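Local coordinates for LEOA (Escherichia coli, PDB 4AUR), which is a bacterial dynamin-like protein of enterotoxigenic strains that probably binds and hydrolyses GTP, at residues Val125-Ser136 and Asp157-Lys168. Numbering follows the deposited sequence.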
# COMPACT_ATOMS: atom_id res chain seq x y z
N VAL A 125 -29.95 -35.48 -26.84
CA VAL A 125 -29.25 -34.28 -27.29
C VAL A 125 -28.82 -33.38 -26.14
O VAL A 125 -28.01 -32.49 -26.33
CB VAL A 125 -30.08 -33.44 -28.29
CG1 VAL A 125 -30.51 -34.30 -29.47
CG2 VAL A 125 -31.27 -32.78 -27.61
N MSE A 126 -29.36 -33.61 -24.95
CA MSE A 126 -28.99 -32.80 -23.80
C MSE A 126 -27.63 -33.20 -23.31
O MSE A 126 -26.96 -32.44 -22.61
CB MSE A 126 -30.06 -33.00 -22.74
CG MSE A 126 -31.42 -32.52 -23.24
SE MSE A 126 -32.54 -32.06 -21.70
CE MSE A 126 -32.19 -33.65 -20.60
N TYR A 127 -27.18 -34.40 -23.70
CA TYR A 127 -25.89 -34.91 -23.27
C TYR A 127 -24.85 -34.92 -24.39
O TYR A 127 -23.86 -35.60 -24.28
CB TYR A 127 -26.07 -36.31 -22.66
CG TYR A 127 -27.03 -36.37 -21.46
CD1 TYR A 127 -27.16 -35.28 -20.58
CD2 TYR A 127 -27.81 -37.51 -21.21
CE1 TYR A 127 -28.03 -35.32 -19.49
CE2 TYR A 127 -28.68 -37.56 -20.13
CZ TYR A 127 -28.79 -36.46 -19.27
OH TYR A 127 -29.64 -36.48 -18.19
N GLU A 128 -25.10 -34.18 -25.47
CA GLU A 128 -24.15 -34.05 -26.56
C GLU A 128 -23.28 -32.81 -26.33
O GLU A 128 -23.78 -31.70 -26.28
CB GLU A 128 -24.87 -33.90 -27.90
CG GLU A 128 -25.64 -35.12 -28.40
CD GLU A 128 -26.37 -34.90 -29.74
OE1 GLU A 128 -26.45 -33.74 -30.25
OE2 GLU A 128 -26.88 -35.90 -30.30
N ASP A 129 -21.97 -33.00 -26.22
CA ASP A 129 -21.07 -31.91 -25.96
C ASP A 129 -21.29 -30.80 -26.96
O ASP A 129 -21.19 -29.63 -26.61
CB ASP A 129 -19.62 -32.37 -25.99
CG ASP A 129 -19.29 -33.34 -24.86
OD1 ASP A 129 -19.70 -33.10 -23.70
OD2 ASP A 129 -18.61 -34.34 -25.14
N LEU A 130 -21.63 -31.15 -28.19
CA LEU A 130 -21.84 -30.11 -29.20
C LEU A 130 -23.02 -29.19 -28.90
O LEU A 130 -22.85 -27.99 -28.83
CB LEU A 130 -22.01 -30.73 -30.57
CG LEU A 130 -22.30 -29.78 -31.72
CD1 LEU A 130 -21.00 -29.22 -32.25
CD2 LEU A 130 -23.05 -30.55 -32.79
N THR A 131 -24.20 -29.74 -28.71
CA THR A 131 -25.37 -28.89 -28.52
C THR A 131 -25.28 -28.15 -27.18
O THR A 131 -25.80 -27.03 -27.01
CB THR A 131 -26.69 -29.69 -28.60
OG1 THR A 131 -26.86 -30.41 -27.41
CG2 THR A 131 -26.67 -30.68 -29.73
N ARG A 132 -24.60 -28.78 -26.23
CA ARG A 132 -24.28 -28.13 -24.97
C ARG A 132 -23.35 -26.92 -25.16
O ARG A 132 -23.58 -25.83 -24.60
CB ARG A 132 -23.64 -29.16 -24.03
CG ARG A 132 -24.58 -30.29 -23.56
CD ARG A 132 -23.77 -31.40 -22.90
NE ARG A 132 -23.15 -30.93 -21.67
CZ ARG A 132 -23.67 -31.05 -20.45
NH1 ARG A 132 -24.83 -31.67 -20.27
NH2 ARG A 132 -23.04 -30.53 -19.42
N ARG A 133 -22.30 -27.08 -25.97
CA ARG A 133 -21.41 -25.95 -26.27
C ARG A 133 -22.14 -24.79 -26.99
O ARG A 133 -21.91 -23.64 -26.70
CB ARG A 133 -20.24 -26.42 -27.10
CG ARG A 133 -19.07 -25.45 -27.26
CD ARG A 133 -17.99 -26.01 -28.18
NE ARG A 133 -18.02 -27.47 -28.16
CZ ARG A 133 -17.86 -28.27 -29.21
NH1 ARG A 133 -17.60 -27.78 -30.41
NH2 ARG A 133 -17.95 -29.58 -29.05
N TYR A 134 -23.03 -25.10 -27.92
CA TYR A 134 -23.65 -24.04 -28.69
C TYR A 134 -24.61 -23.25 -27.82
O TYR A 134 -24.72 -22.04 -27.96
CB TYR A 134 -24.34 -24.58 -29.96
CG TYR A 134 -23.49 -24.44 -31.20
CD1 TYR A 134 -22.47 -25.33 -31.48
CD2 TYR A 134 -23.70 -23.39 -32.10
CE1 TYR A 134 -21.69 -25.19 -32.60
CE2 TYR A 134 -22.92 -23.24 -33.22
CZ TYR A 134 -21.92 -24.14 -33.47
OH TYR A 134 -21.15 -24.00 -34.60
N ILE A 135 -25.31 -23.92 -26.92
CA ILE A 135 -26.21 -23.21 -26.01
C ILE A 135 -25.47 -22.54 -24.85
O ILE A 135 -25.83 -21.43 -24.45
CB ILE A 135 -27.36 -24.10 -25.57
CG1 ILE A 135 -28.29 -24.28 -26.76
CG2 ILE A 135 -28.16 -23.43 -24.47
CD1 ILE A 135 -29.18 -25.50 -26.68
N SER A 136 -24.44 -23.18 -24.30
CA SER A 136 -23.59 -22.49 -23.34
C SER A 136 -23.13 -21.16 -23.92
O SER A 136 -23.33 -20.11 -23.30
CB SER A 136 -22.37 -23.32 -22.97
OG SER A 136 -22.69 -24.24 -21.96
N ASP A 157 -36.81 -31.61 -16.86
CA ASP A 157 -35.37 -31.91 -16.95
C ASP A 157 -34.62 -30.98 -17.93
O ASP A 157 -33.39 -30.86 -17.85
CB ASP A 157 -35.12 -33.41 -17.23
CG ASP A 157 -35.77 -33.88 -18.51
OD1 ASP A 157 -36.51 -33.10 -19.12
OD2 ASP A 157 -35.54 -35.05 -18.91
N ILE A 158 -35.37 -30.31 -18.80
CA ILE A 158 -34.84 -29.35 -19.74
C ILE A 158 -34.56 -28.04 -19.04
O ILE A 158 -33.53 -27.39 -19.25
CB ILE A 158 -35.86 -29.07 -20.85
CG1 ILE A 158 -36.13 -30.35 -21.64
CG2 ILE A 158 -35.35 -27.98 -21.77
CD1 ILE A 158 -37.21 -30.18 -22.70
N VAL A 159 -35.51 -27.62 -18.22
CA VAL A 159 -35.29 -26.49 -17.34
C VAL A 159 -34.07 -26.72 -16.44
O VAL A 159 -33.30 -25.83 -16.21
CB VAL A 159 -36.53 -26.23 -16.47
CG1 VAL A 159 -36.22 -25.25 -15.36
CG2 VAL A 159 -37.68 -25.73 -17.33
N LYS A 160 -33.90 -27.94 -15.94
CA LYS A 160 -32.75 -28.27 -15.11
C LYS A 160 -31.47 -28.23 -15.92
O LYS A 160 -30.43 -27.81 -15.45
CB LYS A 160 -32.94 -29.67 -14.52
CG LYS A 160 -31.91 -30.02 -13.47
CD LYS A 160 -32.20 -31.36 -12.81
CE LYS A 160 -31.38 -31.52 -11.54
NZ LYS A 160 -32.13 -32.27 -10.49
N TRP A 161 -31.56 -28.71 -17.14
CA TRP A 161 -30.42 -28.75 -18.05
C TRP A 161 -29.89 -27.35 -18.29
O TRP A 161 -28.72 -27.12 -18.25
CB TRP A 161 -30.88 -29.36 -19.36
CG TRP A 161 -29.85 -29.49 -20.39
CD1 TRP A 161 -28.66 -30.11 -20.27
CD2 TRP A 161 -29.95 -29.02 -21.74
NE1 TRP A 161 -28.00 -30.05 -21.46
CE2 TRP A 161 -28.76 -29.38 -22.38
CE3 TRP A 161 -30.93 -28.32 -22.46
CZ2 TRP A 161 -28.51 -29.07 -23.72
CZ3 TRP A 161 -30.68 -28.01 -23.79
CH2 TRP A 161 -29.48 -28.39 -24.41
N VAL A 162 -30.80 -26.41 -18.51
CA VAL A 162 -30.43 -25.04 -18.80
C VAL A 162 -29.95 -24.32 -17.57
O VAL A 162 -28.93 -23.63 -17.61
CB VAL A 162 -31.63 -24.28 -19.36
CG1 VAL A 162 -31.29 -22.81 -19.56
CG2 VAL A 162 -32.02 -24.88 -20.69
N LEU A 163 -30.69 -24.45 -16.49
CA LEU A 163 -30.45 -23.62 -15.30
C LEU A 163 -29.43 -24.25 -14.39
O LEU A 163 -28.60 -23.57 -13.82
CB LEU A 163 -31.73 -23.38 -14.52
CG LEU A 163 -32.92 -22.81 -15.27
CD1 LEU A 163 -34.08 -22.65 -14.31
CD2 LEU A 163 -32.62 -21.47 -15.91
N ARG A 164 -29.47 -25.56 -14.24
CA ARG A 164 -28.53 -26.21 -13.36
C ARG A 164 -27.31 -26.67 -14.13
O ARG A 164 -26.21 -26.15 -13.91
CB ARG A 164 -29.19 -27.36 -12.62
CG ARG A 164 -28.28 -27.96 -11.56
CD ARG A 164 -28.63 -27.40 -10.20
NE ARG A 164 -28.20 -26.02 -10.10
CZ ARG A 164 -28.71 -25.12 -9.26
NH1 ARG A 164 -29.72 -25.42 -8.44
NH2 ARG A 164 -28.22 -23.89 -9.26
N ASP A 165 -27.49 -27.65 -15.02
CA ASP A 165 -26.37 -28.29 -15.72
C ASP A 165 -25.53 -27.21 -16.44
O ASP A 165 -24.35 -27.08 -16.16
CB ASP A 165 -26.90 -29.32 -16.71
CG ASP A 165 -25.85 -30.34 -17.17
OD1 ASP A 165 -24.62 -30.17 -16.93
OD2 ASP A 165 -26.28 -31.33 -17.82
N LEU A 166 -26.16 -26.43 -17.31
CA LEU A 166 -25.46 -25.45 -18.13
C LEU A 166 -25.30 -24.13 -17.45
O LEU A 166 -24.52 -23.30 -17.89
CB LEU A 166 -26.17 -25.21 -19.45
CG LEU A 166 -26.35 -26.39 -20.40
CD1 LEU A 166 -26.99 -25.87 -21.67
CD2 LEU A 166 -25.04 -27.10 -20.69
N ASN A 167 -26.07 -23.88 -16.40
CA ASN A 167 -25.76 -22.77 -15.51
C ASN A 167 -26.02 -21.42 -16.16
O ASN A 167 -25.33 -20.46 -15.89
CB ASN A 167 -24.28 -22.92 -15.07
CG ASN A 167 -23.88 -21.96 -13.98
OD1 ASN A 167 -22.76 -21.44 -14.00
ND2 ASN A 167 -24.78 -21.68 -13.04
N LYS A 168 -27.07 -21.34 -16.99
CA LYS A 168 -27.34 -20.14 -17.79
C LYS A 168 -28.57 -19.38 -17.33
O LYS A 168 -29.27 -18.77 -18.14
CB LYS A 168 -27.53 -20.51 -19.25
CG LYS A 168 -26.37 -21.26 -19.86
CD LYS A 168 -25.23 -20.32 -20.19
CE LYS A 168 -25.59 -19.52 -21.43
NZ LYS A 168 -24.66 -18.39 -21.64
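Helices 129-136 and 157-165 cross at -62° with their axes 11.7 Å apart, and the gap is bridged mainly by Trp161, whose indole reaches from the second helix to the backbone and side chain of Met126, just before helix 129-136. With CG anti to the backbone N (chi1 -179°), the indole is carried away from its own helix and is sandwiched: CB of Met126 lies over one face, 3.8 Å from the centroid of the five-membered ring in a CH-pi contact, and CD1 of Leu166 sits over the opposite face, toward the rim. The selenium of selenomethionine Met126 meets the ring obliquely, a Met-aromatic contact, and also touches CG1 of Ile158. At the far end of the indole, CD1 of Ile135 packs 3.7 Å from CH2 of Trp161. The ring NE1 gives a weak, bent bond of 2.8 Å to O of Met126; the same oxygen accepts a straighter one, 3.3 Å long, from NH1 of Arg132. That guanidinium, with CD2 of Leu166 over one face, grips Asp165 in a twisted fork, NH1 to OD2 at 2.9 Å and NH2 to OD1 at 3.0 Å, both from above the carboxylate plane. NZ of Lys168 bonds O of Ser136 at 2.7 Å, and O of Ala138 as well. Strand 140-146, between the helices in sequence, packs against both, touching Ile135, Ile158 and Lys168, as in a P-loop GTPase domain. The contact thus combines an apolar core with a two-bond salt bridge at its more exposed side, and Lys168 probably offsets the partial negative charge of the Ser136 carbonyl ending helix 129-136 and of Ala138 just beyond.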